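Local coordinates for protein Lmaj004091aaa (Leishmania major, PDB 1XTP) that probably transfers methyl groups from S-adenosyl-L-methionine to the alpha-amino group of proteins that begin with an X-Pro-Lys sequence, at residues 92-103 with 112-123; 153-164 with 177-185. All blocks are in the same frame, centred on the assembly; numbering follows the deposited sequence.

Interaction 1: residues 92-103 with 112-123. With SAI (S-adenosyl-L-homoselenocysteine), chain B.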
loop_
_atom_site.group_PDB
_atom_site.type_symbol
_atom_site.label_atom_id
_atom_site.label_comp_id
_atom_site.label_asym_id
_atom_site.label_seq_id
_atom_site.Cartn_x
_atom_site.Cartn_y
_atom_site.Cartn_z
ATOM N N HIS A 92 -17.449 -10.757 -3.837
ATOM C CA HIS A 92 -16.938 -9.434 -3.419
ATOM C C HIS A 92 -18.090 -8.445 -3.491
ATOM O O HIS A 92 -18.848 -8.464 -4.449
ATOM C CB HIS A 92 -15.710 -8.982 -4.241
ATOM C CG HIS A 92 -15.984 -8.734 -5.699
ATOM N ND1 HIS A 92 -16.019 -9.747 -6.634
ATOM C CD2 HIS A 92 -16.210 -7.589 -6.381
ATOM C CE1 HIS A 92 -16.265 -9.236 -7.827
ATOM N NE2 HIS A 92 -16.393 -7.929 -7.701
ATOM N N GLY A 93 -18.255 -7.623 -2.461
ATOM C CA GLY A 93 -19.357 -6.666 -2.412
ATOM C C GLY A 93 -19.059 -5.475 -3.312
ATOM O O GLY A 93 -17.935 -5.299 -3.736
ATOM N N THR A 94 -20.067 -4.650 -3.589
ATOM C CA THR A 94 -19.898 -3.516 -4.513
ATOM C C THR A 94 -20.428 -2.172 -3.961
ATOM O O THR A 94 -20.640 -1.239 -4.731
ATOM C CB THR A 94 -20.592 -3.809 -5.901
ATOM O OG1 THR A 94 -21.978 -4.127 -5.698
ATOM C CG2 THR A 94 -19.903 -4.955 -6.640
ATOM N N SER A 95 -20.624 -2.051 -2.645
ATOM C CA SER A 95 -21.181 -0.806 -2.091
ATOM C C SER A 95 -20.139 0.235 -1.786
ATOM O O SER A 95 -20.081 1.262 -2.468
ATOM C CB SER A 95 -22.007 -1.055 -0.841
ATOM O OG SER A 95 -23.101 -1.840 -1.199
ATOM N N ARG A 96 -19.332 -0.011 -0.764
ATOM C CA ARG A 96 -18.396 0.995 -0.305
ATOM C C ARG A 96 -16.918 0.579 -0.422
ATOM O O ARG A 96 -16.523 -0.517 -0.007
ATOM C CB ARG A 96 -18.737 1.392 1.130
ATOM C CG ARG A 96 -18.312 2.813 1.443
ATOM C CD ARG A 96 -18.746 3.281 2.787
ATOM N NE ARG A 96 -18.448 4.703 2.893
ATOM C CZ ARG A 96 -19.315 5.689 2.662
ATOM N NH1 ARG A 96 -20.600 5.448 2.374
ATOM N NH2 ARG A 96 -18.894 6.947 2.758
ATOM N N ALA A 97 -16.108 1.476 -0.980
ATOM C CA ALA A 97 -14.662 1.286 -1.077
ATOM C C ALA A 97 -13.900 2.384 -0.325
ATOM O O ALA A 97 -14.447 3.440 -0.044
ATOM C CB ALA A 97 -14.223 1.263 -2.533
ATOM N N LEU A 98 -12.636 2.092 -0.016
ATOM C CA LEU A 98 -11.700 3.021 0.617
ATOM C C LEU A 98 -10.356 2.929 -0.108
ATOM O O LEU A 98 -9.775 1.840 -0.251
ATOM C CB LEU A 98 -11.507 2.693 2.104
ATOM C CG LEU A 98 -10.442 3.484 2.880
ATOM C CD1 LEU A 98 -10.729 4.979 2.956
ATOM C CD2 LEU A 98 -10.263 2.909 4.304
ATOM N N ASP A 99 -9.875 4.088 -0.542
ATOM C CA ASP A 99 -8.622 4.228 -1.275
ATOM C C ASP A 99 -7.595 4.832 -0.317
ATOM O O ASP A 99 -7.652 6.027 -0.010
ATOM C CB ASP A 99 -8.895 5.136 -2.462
ATOM C CG ASP A 99 -7.772 5.186 -3.435
ATOM O OD1 ASP A 99 -6.770 4.455 -3.236
ATOM O OD2 ASP A 99 -7.916 5.969 -4.410
ATOM N N CYS A 100 -6.708 3.973 0.207
ATOM C CA CYS A 100 -5.710 4.335 1.217
ATOM C C CYS A 100 -4.418 4.797 0.556
ATOM O O CYS A 100 -3.949 4.183 -0.393
ATOM C CB CYS A 100 -5.348 3.132 2.088
ATOM S SG CYS A 100 -6.648 2.443 3.050
ATOM N N GLY A 101 -3.818 5.847 1.099
ATOM C CA GLY A 101 -2.691 6.496 0.429
ATOM C C GLY A 101 -3.102 6.877 -0.988
ATOM O O GLY A 101 -2.395 6.598 -1.941
ATOM N N ALA A 102 -4.256 7.523 -1.093
ATOM C CA ALA A 102 -4.933 7.792 -2.368
ATOM C C ALA A 102 -4.218 8.752 -3.307
ATOM O O ALA A 102 -4.453 8.710 -4.510
ATOM C CB ALA A 102 -6.317 8.308 -2.097
ATOM N N GLY A 103 -3.370 9.622 -2.750
ATOM C CA GLY A 103 -2.691 10.639 -3.522
ATOM C C GLY A 103 -3.705 11.571 -4.144
ATOM O O GLY A 103 -4.506 12.174 -3.433
ATOM N N LEU A 112 -12.424 2.643 -9.014
ATOM C CA LEU A 112 -13.373 2.381 -7.956
ATOM C C LEU A 112 -14.717 3.031 -8.234
ATOM O O LEU A 112 -15.770 2.436 -7.917
ATOM C CB LEU A 112 -12.799 2.782 -6.594
ATOM C CG LEU A 112 -11.440 2.152 -6.262
ATOM C CD1 LEU A 112 -10.881 2.751 -4.971
ATOM C CD2 LEU A 112 -11.525 0.631 -6.176
ATOM N N THR A 113 -14.708 4.208 -8.868
ATOM C CA THR A 113 -15.961 4.894 -9.199
ATOM C C THR A 113 -16.793 4.134 -10.259
ATOM O O THR A 113 -17.998 4.390 -10.417
ATOM C CB THR A 113 -15.744 6.365 -9.639
ATOM O OG1 THR A 113 -14.752 6.425 -10.666
ATOM C CG2 THR A 113 -15.295 7.234 -8.472
ATOM N N LYS A 114 -16.171 3.188 -10.953
ATOM C CA LYS A 114 -16.887 2.328 -11.903
ATOM C C LYS A 114 -17.458 1.077 -11.258
ATOM O O LYS A 114 -18.339 0.453 -11.836
ATOM C CB LYS A 114 -15.963 1.887 -13.036
ATOM C CG LYS A 114 -15.557 2.999 -13.963
ATOM C CD LYS A 114 -14.543 2.522 -14.997
ATOM C CE LYS A 114 -14.421 3.543 -16.122
ATOM N NZ LYS A 114 -13.451 3.143 -17.179
ATOM N N LEU A 115 -16.934 0.691 -10.092
ATOM C CA LEU A 115 -17.287 -0.577 -9.444
ATOM C C LEU A 115 -18.031 -0.452 -8.114
ATOM O O LEU A 115 -18.717 -1.389 -7.708
ATOM C CB LEU A 115 -16.014 -1.370 -9.181
ATOM C CG LEU A 115 -15.166 -1.808 -10.357
ATOM C CD1 LEU A 115 -13.851 -2.304 -9.870
ATOM C CD2 LEU A 115 -15.870 -2.916 -11.130
ATOM N N TYR A 116 -17.867 0.669 -7.414
ATOM C CA TYR A 116 -18.452 0.836 -6.086
ATOM C C TYR A 116 -19.405 2.025 -6.036
ATOM O O TYR A 116 -19.146 3.074 -6.622
ATOM C CB TYR A 116 -17.354 0.939 -5.007
ATOM C CG TYR A 116 -16.555 -0.335 -4.960
ATOM C CD1 TYR A 116 -15.463 -0.518 -5.809
ATOM C CD2 TYR A 116 -16.919 -1.381 -4.128
ATOM C CE1 TYR A 116 -14.757 -1.667 -5.822
ATOM C CE2 TYR A 116 -16.203 -2.569 -4.130
ATOM C CZ TYR A 116 -15.130 -2.709 -4.990
ATOM O OH TYR A 116 -14.416 -3.874 -5.013
ATOM N N ALA A 117 -20.528 1.830 -5.339
ATOM C CA ALA A 117 -21.510 2.869 -5.149
ATOM C C ALA A 117 -20.906 4.134 -4.523
ATOM O O ALA A 117 -21.201 5.237 -4.952
ATOM C CB ALA A 117 -22.678 2.343 -4.288
ATOM N N THR A 118 -20.056 3.968 -3.515
ATOM C CA THR A 118 -19.387 5.095 -2.867
ATOM C C THR A 118 -17.948 4.719 -2.567
ATOM O O THR A 118 -17.682 3.604 -2.142
ATOM C CB THR A 118 -20.071 5.444 -1.552
ATOM O OG1 THR A 118 -21.482 5.543 -1.768
ATOM C CG2 THR A 118 -19.527 6.764 -0.972
ATOM N N THR A 119 -17.023 5.641 -2.810
ATOM C CA THR A 119 -15.623 5.451 -2.463
ATOM C C THR A 119 -15.129 6.583 -1.548
ATOM O O THR A 119 -15.306 7.741 -1.878
ATOM C CB THR A 119 -14.765 5.395 -3.737
ATOM O OG1 THR A 119 -15.230 4.330 -4.570
ATOM C CG2 THR A 119 -13.295 5.155 -3.409
ATOM N N ASP A 120 -14.528 6.225 -0.408
ATOM C CA ASP A 120 -13.847 7.173 0.472
ATOM C C ASP A 120 -12.343 7.183 0.175
ATOM O O ASP A 120 -11.803 6.199 -0.319
ATOM C CB ASP A 120 -14.014 6.766 1.928
ATOM C CG ASP A 120 -15.425 6.803 2.390
ATOM O OD1 ASP A 120 -16.262 7.514 1.799
ATOM O OD2 ASP A 120 -15.692 6.141 3.412
ATOM N N LEU A 121 -11.677 8.284 0.518
ATOM C CA LEU A 121 -10.239 8.491 0.247
ATOM C C LEU A 121 -9.493 8.787 1.546
ATOM O O LEU A 121 -9.998 9.532 2.382
ATOM C CB LEU A 121 -10.044 9.690 -0.675
ATOM C CG LEU A 121 -10.218 9.426 -2.168
ATOM C CD1 LEU A 121 -11.676 9.411 -2.539
ATOM C CD2 LEU A 121 -9.459 10.477 -2.985
ATOM N N LEU A 122 -8.306 8.197 1.707
ATOM C CA LEU A 122 -7.469 8.417 2.873
ATOM C C LEU A 122 -6.082 8.838 2.370
ATOM O O LEU A 122 -5.439 8.075 1.687
ATOM C CB LEU A 122 -7.383 7.128 3.700
ATOM C CG LEU A 122 -6.504 7.154 4.973
ATOM C CD1 LEU A 122 -6.957 6.106 5.956
ATOM C CD2 LEU A 122 -5.026 6.946 4.664
ATOM N N GLU A 123 -5.629 10.033 2.724
ATOM C CA GLU A 123 -4.379 10.569 2.199
ATOM C C GLU A 123 -3.898 11.613 3.174
ATOM O O GLU A 123 -4.689 12.457 3.563
ATOM C CB GLU A 123 -4.640 11.202 0.833
ATOM C CG GLU A 123 -3.514 12.064 0.270
ATOM C CD GLU A 123 -2.183 11.323 0.175
ATOM O OE1 GLU A 123 -2.178 10.199 -0.357
ATOM O OE2 GLU A 123 -1.156 11.858 0.663
HETATM N N SAI B . -2.228 4.952 -4.147
HETATM C CA SAI B . -2.153 6.056 -5.147
HETATM C CB SAI B . -0.969 6.952 -4.846
HETATM C CG SAI B . 0.403 6.299 -4.901
HETATM SE SE SAI B . 1.782 7.641 -4.476
HETATM C C SAI B . -1.970 5.560 -6.572
HETATM O O SAI B . -1.574 4.416 -6.791
HETATM O OXT SAI B . -2.179 6.305 -7.529
HETATM C "C5'" SAI B . 1.950 7.203 -2.558
HETATM C "C4'" SAI B . 0.982 7.991 -1.672
HETATM O "O4'" SAI B . 1.118 7.524 -0.362
HETATM C "C3'" SAI B . 1.244 9.488 -1.604
HETATM O "O3'" SAI B . 0.069 10.207 -1.873
HETATM C "C2'" SAI B . 1.693 9.776 -0.191
HETATM O "O2'" SAI B . 1.276 11.052 0.274
HETATM C "C1'" SAI B . 0.996 8.636 0.509
HETATM N N9 SAI B . 1.546 8.289 1.811
HETATM C C8 SAI B . 2.853 8.413 2.226
HETATM N N7 SAI B . 2.929 7.973 3.479
HETATM C C5 SAI B . 1.688 7.554 3.869
HETATM C C6 SAI B . 1.208 7.003 5.055
HETATM N N6 SAI B . 2.040 6.812 6.080
HETATM N N1 SAI B . -0.133 6.673 5.161
HETATM C C2 SAI B . -1.006 6.895 4.104
HETATM N N3 SAI B . -0.514 7.430 2.926
HETATM C C4 SAI B . 0.806 7.743 2.819
HETATM O O HOH W 1 -15.250 -5.832 -3.277
#

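Interaction 2: residues 153-164 with 177-185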
loop_
_atom_site.group_PDB
_atom_site.type_symbol
_atom_site.label_atom_id
_atom_site.label_comp_id
_atom_site.label_asym_id
_atom_site.label_seq_id
_atom_site.Cartn_x
_atom_site.Cartn_y
_atom_site.Cartn_z
ATOM N N THR A 153 -8.530 5.986 12.088
ATOM C CA THR A 153 -9.510 5.099 12.722
ATOM C C THR A 153 -10.624 4.814 11.730
ATOM O O THR A 153 -11.277 5.736 11.227
ATOM C CB THR A 153 -10.065 5.725 13.984
ATOM O OG1 THR A 153 -9.022 5.779 14.951
ATOM C CG2 THR A 153 -11.213 4.909 14.565
ATOM N N LEU A 154 -10.821 3.537 11.427
ATOM C CA LEU A 154 -11.840 3.115 10.477
ATOM C C LEU A 154 -12.966 2.382 11.205
ATOM O O LEU A 154 -12.717 1.562 12.089
ATOM C CB LEU A 154 -11.231 2.211 9.440
ATOM C CG LEU A 154 -10.048 2.772 8.661
ATOM C CD1 LEU A 154 -9.423 1.603 7.906
ATOM C CD2 LEU A 154 -10.456 3.880 7.700
ATOM N N PRO A 155 -14.217 2.673 10.836
ATOM C CA PRO A 155 -15.367 2.078 11.510
ATOM C C PRO A 155 -15.503 0.613 11.122
ATOM O O PRO A 155 -15.109 0.230 10.027
ATOM C CB PRO A 155 -16.529 2.872 10.946
ATOM C CG PRO A 155 -16.071 3.260 9.561
ATOM C CD PRO A 155 -14.624 3.547 9.715
ATOM N N PRO A 156 -16.024 -0.214 12.018
ATOM C CA PRO A 156 -16.142 -1.638 11.706
ATOM C C PRO A 156 -17.190 -1.921 10.637
ATOM O O PRO A 156 -18.095 -1.120 10.427
ATOM C CB PRO A 156 -16.567 -2.265 13.044
ATOM C CG PRO A 156 -17.200 -1.158 13.791
ATOM C CD PRO A 156 -16.506 0.103 13.375
ATOM N N ASN A 157 -17.021 -3.037 9.932
ATOM C CA ASN A 157 -18.061 -3.572 9.073
ATOM C C ASN A 157 -18.585 -2.538 8.075
ATOM O O ASN A 157 -19.771 -2.299 8.019
ATOM C CB ASN A 157 -19.201 -4.090 9.963
ATOM C CG ASN A 157 -20.218 -4.903 9.199
ATOM O OD1 ASN A 157 -19.983 -5.302 8.057
ATOM N ND2 ASN A 157 -21.384 -5.134 9.822
ATOM N N THR A 158 -17.698 -1.921 7.305
ATOM C CA THR A 158 -18.076 -0.802 6.434
ATOM C C THR A 158 -17.725 -0.999 4.969
ATOM O O THR A 158 -18.519 -0.670 4.084
ATOM C CB THR A 158 -17.414 0.502 6.948
ATOM O OG1 THR A 158 -17.951 0.812 8.225
ATOM C CG2 THR A 158 -17.681 1.685 6.037
ATOM N N TYR A 159 -16.527 -1.497 4.700
ATOM C CA TYR A 159 -16.021 -1.531 3.334
ATOM C C TYR A 159 -16.070 -2.896 2.644
ATOM O O TYR A 159 -15.687 -3.928 3.218
ATOM C CB TYR A 159 -14.609 -0.980 3.309
ATOM C CG TYR A 159 -14.552 0.467 3.688
ATOM C CD1 TYR A 159 -14.996 1.450 2.808
ATOM C CD2 TYR A 159 -14.065 0.861 4.930
ATOM C CE1 TYR A 159 -14.940 2.788 3.163
ATOM C CE2 TYR A 159 -14.015 2.208 5.303
ATOM C CZ TYR A 159 -14.452 3.167 4.417
ATOM O OH TYR A 159 -14.388 4.511 4.768
ATOM N N ASP A 160 -16.544 -2.878 1.400
ATOM C CA ASP A 160 -16.479 -4.034 0.516
ATOM C C ASP A 160 -15.096 -4.121 -0.187
ATOM O O ASP A 160 -14.660 -5.208 -0.596
ATOM C CB ASP A 160 -17.609 -3.977 -0.509
ATOM C CG ASP A 160 -18.988 -4.097 0.124
ATOM O OD1 ASP A 160 -19.150 -4.833 1.112
ATOM O OD2 ASP A 160 -19.931 -3.482 -0.392
ATOM N N LEU A 161 -14.397 -2.997 -0.312
ATOM C CA LEU A 161 -13.006 -3.060 -0.767
ATOM C C LEU A 161 -12.164 -2.020 -0.071
ATOM O O LEU A 161 -12.615 -0.909 0.126
ATOM C CB LEU A 161 -12.913 -2.891 -2.279
ATOM C CG LEU A 161 -11.619 -3.431 -2.915
ATOM C CD1 LEU A 161 -11.618 -4.976 -3.013
ATOM C CD2 LEU A 161 -11.392 -2.806 -4.288
ATOM N N ILE A 162 -10.959 -2.413 0.337
ATOM C CA ILE A 162 -9.988 -1.498 0.927
ATOM C C ILE A 162 -8.701 -1.619 0.124
ATOM O O ILE A 162 -8.007 -2.633 0.172
ATOM C CB ILE A 162 -9.733 -1.791 2.422
ATOM C CG1 ILE A 162 -11.035 -1.660 3.213
ATOM C CG2 ILE A 162 -8.649 -0.847 2.985
ATOM C CD1 ILE A 162 -10.913 -2.009 4.670
ATOM N N VAL A 163 -8.415 -0.563 -0.621
ATOM C CA VAL A 163 -7.299 -0.514 -1.538
ATOM C C VAL A 163 -6.025 0.040 -0.868
ATOM O O VAL A 163 -6.036 1.124 -0.333
ATOM C CB VAL A 163 -7.678 0.368 -2.760
ATOM C CG1 VAL A 163 -6.508 0.483 -3.711
ATOM C CG2 VAL A 163 -8.880 -0.244 -3.454
ATOM N N ILE A 164 -4.939 -0.730 -0.898
ATOM C CA ILE A 164 -3.648 -0.281 -0.396
ATOM C C ILE A 164 -2.621 -0.544 -1.504
ATOM O O ILE A 164 -2.075 -1.641 -1.632
ATOM C CB ILE A 164 -3.254 -1.007 0.926
ATOM C CG1 ILE A 164 -4.416 -1.024 1.940
ATOM C CG2 ILE A 164 -2.013 -0.347 1.562
ATOM C CD1 ILE A 164 -4.119 -1.816 3.212
ATOM N N VAL A 177 1.467 -4.411 10.369
ATOM C CA VAL A 177 0.697 -5.419 11.074
ATOM C C VAL A 177 -0.587 -4.828 11.676
ATOM O O VAL A 177 -1.688 -5.317 11.388
ATOM C CB VAL A 177 1.559 -6.168 12.133
ATOM C CG1 VAL A 177 0.688 -7.055 13.054
ATOM C CG2 VAL A 177 2.617 -7.018 11.431
ATOM N N LYS A 178 -0.447 -3.788 12.497
ATOM C CA LYS A 178 -1.591 -3.080 13.091
ATOM C C LYS A 178 -2.631 -2.640 12.080
ATOM O O LYS A 178 -3.827 -2.856 12.276
ATOM C CB LYS A 178 -1.124 -1.833 13.862
ATOM C CG LYS A 178 -0.603 -2.137 15.253
ATOM C CD LYS A 178 0.429 -1.096 15.734
ATOM N N PHE A 179 -2.179 -2.003 11.009
ATOM C CA PHE A 179 -3.097 -1.425 10.054
ATOM C C PHE A 179 -3.901 -2.476 9.292
ATOM O O PHE A 179 -5.070 -2.266 9.045
ATOM C CB PHE A 179 -2.381 -0.520 9.061
ATOM C CG PHE A 179 -3.318 0.225 8.172
ATOM C CD1 PHE A 179 -4.188 1.163 8.706
ATOM C CD2 PHE A 179 -3.369 -0.043 6.807
ATOM C CE1 PHE A 179 -5.079 1.834 7.886
ATOM C CE2 PHE A 179 -4.239 0.629 5.983
ATOM C CZ PHE A 179 -5.103 1.559 6.513
ATOM N N PHE A 180 -3.286 -3.600 8.939
ATOM C CA PHE A 180 -3.992 -4.624 8.159
ATOM C C PHE A 180 -5.071 -5.325 8.987
ATOM O O PHE A 180 -6.140 -5.656 8.467
ATOM C CB PHE A 180 -3.005 -5.616 7.553
ATOM C CG PHE A 180 -2.453 -5.167 6.218
ATOM C CD1 PHE A 180 -1.669 -4.018 6.122
ATOM C CD2 PHE A 180 -2.724 -5.898 5.057
ATOM C CE1 PHE A 180 -1.151 -3.592 4.891
ATOM C CE2 PHE A 180 -2.200 -5.488 3.819
ATOM C CZ PHE A 180 -1.414 -4.327 3.739
ATOM N N LYS A 181 -4.794 -5.494 10.279
ATOM C CA LYS A 181 -5.745 -6.043 11.232
ATOM C C LYS A 181 -6.899 -5.051 11.453
ATOM O O LYS A 181 -8.050 -5.447 11.561
ATOM C CB LYS A 181 -5.024 -6.379 12.546
ATOM C CG LYS A 181 -5.910 -7.000 13.599
ATOM C CD LYS A 181 -5.126 -7.487 14.829
ATOM N N HIS A 182 -6.582 -3.761 11.478
ATOM C CA HIS A 182 -7.587 -2.719 11.600
ATOM C C HIS A 182 -8.479 -2.620 10.340
ATOM O O HIS A 182 -9.702 -2.377 10.424
ATOM C CB HIS A 182 -6.875 -1.400 11.880
ATOM C CG HIS A 182 -7.792 -0.288 12.253
ATOM N ND1 HIS A 182 -8.604 -0.339 13.367
ATOM C CD2 HIS A 182 -8.021 0.911 11.670
ATOM C CE1 HIS A 182 -9.302 0.778 13.449
ATOM N NE2 HIS A 182 -8.967 1.553 12.434
ATOM N N CYS A 183 -7.865 -2.782 9.174
ATOM C CA CYS A 183 -8.616 -2.874 7.917
ATOM C C CYS A 183 -9.549 -4.075 7.889
ATOM O O CYS A 183 -10.630 -4.019 7.307
ATOM C CB CYS A 183 -7.669 -2.971 6.733
ATOM S SG CYS A 183 -6.860 -1.448 6.398
ATOM N N GLN A 184 -9.120 -5.164 8.504
ATOM C CA GLN A 184 -9.898 -6.386 8.506
ATOM C C GLN A 184 -11.224 -6.163 9.220
ATOM O O GLN A 184 -12.260 -6.594 8.737
ATOM C CB GLN A 184 -9.121 -7.511 9.175
ATOM C CG GLN A 184 -9.847 -8.859 9.167
ATOM C CD GLN A 184 -9.087 -9.894 9.952
ATOM O OE1 GLN A 184 -8.600 -9.611 11.043
ATOM N NE2 GLN A 184 -8.945 -11.087 9.393
ATOM N N GLN A 185 -11.184 -5.489 10.363
ATOM C CA GLN A 185 -12.397 -5.222 11.131
ATOM C C GLN A 185 -13.311 -4.186 10.459
ATOM O O GLN A 185 -14.524 -4.173 10.691
ATOM C CB GLN A 185 -12.058 -4.815 12.573
ATOM C CG GLN A 185 -11.304 -3.508 12.720
ATOM C CD GLN A 185 -12.211 -2.289 12.701
ATOM O OE1 GLN A 185 -13.280 -2.287 13.321
ATOM N NE2 GLN A 185 -11.781 -1.242 12.001
#

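Interaction 1: residues 92-103 with 112-123
R96 and D120 meet on one face of two adjoining parallel strands, with guanidinium and carboxylate planes 58° apart. The salt bridge is side-on: NE of R96 reaches OD2 of D120 at 3.2 Å, from above the carboxylate plane, while NH2 takes the syn lone pair of OD1 at 2.9 Å. CG of R96 stands anti to the backbone N (chi1 -152°) and the chain runs extended to NE, carrying the group past T118, whose CG2 lies over one guanidinium face. The OH of Y159 and backbone N of K143 also bond to the D120 carboxylate. On the other face the Y116 ring receives A97 CB over its face, 4.0 Å from the centroid, and a water joins Y116 OH to G93 O. Strands 96-100 and 118-123, linked by helix 106-115, form the first beta-alpha-beta unit of the Rossmann-like methyltransferase fold, and S-adenosyl-L-homoselenocysteine, selenium analogue of the product S-adenosyl-L-homocysteine, sits at their C-terminal ends. There E123 OE1 accepts from G103 N (2.7 Å) and from ligand ribose O3' (2.7 Å), and E123 OE2 holds O2' at 2.6 Å. The ligand amino N donates to G101 O, in a turn where G101 and G103 both adopt positive phi.

Interaction 2: residues 153-164 with 177-185
The H182 ring presents its edge to T153 and L154, and carries the Q185 amide on one face, with NE2 of Q185 3.4 Å above its plane. At that edge L154 N donates to H182 NE2 over 2.9 Å in a nearly straight bond (170°), although the donor is tilted somewhat from the ring plane. H182 NE2 therefore acts as an acceptor. One turn back toward the N-terminus of the helix, I164 CD1 touches two phenylalanines: it lies over one face of F180, 4.1 Å from the ring centroid, but meets F179 at the edge, 3.7 Å from CE2. C183 SG lies over a face of F179 and also touches I162 CG2. F180 is stacked with F176 and meets F195 edge-to-face, so this end of the contact belongs to a larger aromatic cluster.

Q185 binds the loop before the strand with both side chain and backbone. Its CG sits between the backbone N and the carbonyl carbon (chi1 65°), and a second bend at chi2 folds the amide back along the helix. NE2 can then donate both to H182 O and, at 3.0 Å, to L154 O, which it meets from above the carbonyl plane. Q185 OE1 rests against P156 CB, and N157 N donates to Q185 O at 2.8 Å, in the carbonyl plane and on a lone pair. Helix 177-185 runs nearly antiparallel to strand 161-164, at 160° with 9.9 Å between axes, the alpha-on-beta packing of a helix covering the central, mostly parallel sheet in the Rossmann-like methyltransferase fold.

Overall arrangement
Interaction 1 closes along the chain before interaction 2 opens, and their centres lie about 12 Å apart. Both reach the seven-stranded mixed sheet, in which strands 96-100 and 159-165 are neighbours: interaction 1 joins the former to strand 118-123, whereas interaction 2 packs helix 173-186 against the latter. The two touch directly. R96 O lies 2.7 Å from D160 N, a probable hydrogen bond, and Y116 OH packs against L161 CB at 3.3 Å. Interaction 1 supplies four residues of the ligand pocket. Interaction 2 comes near it through F179, whose side chain is about 7 Å from S-adenosyl-L-homoselenocysteine. The shared sheet carries the pocket at its strands' C-terminal ends, with helix 173-186 packed on one face.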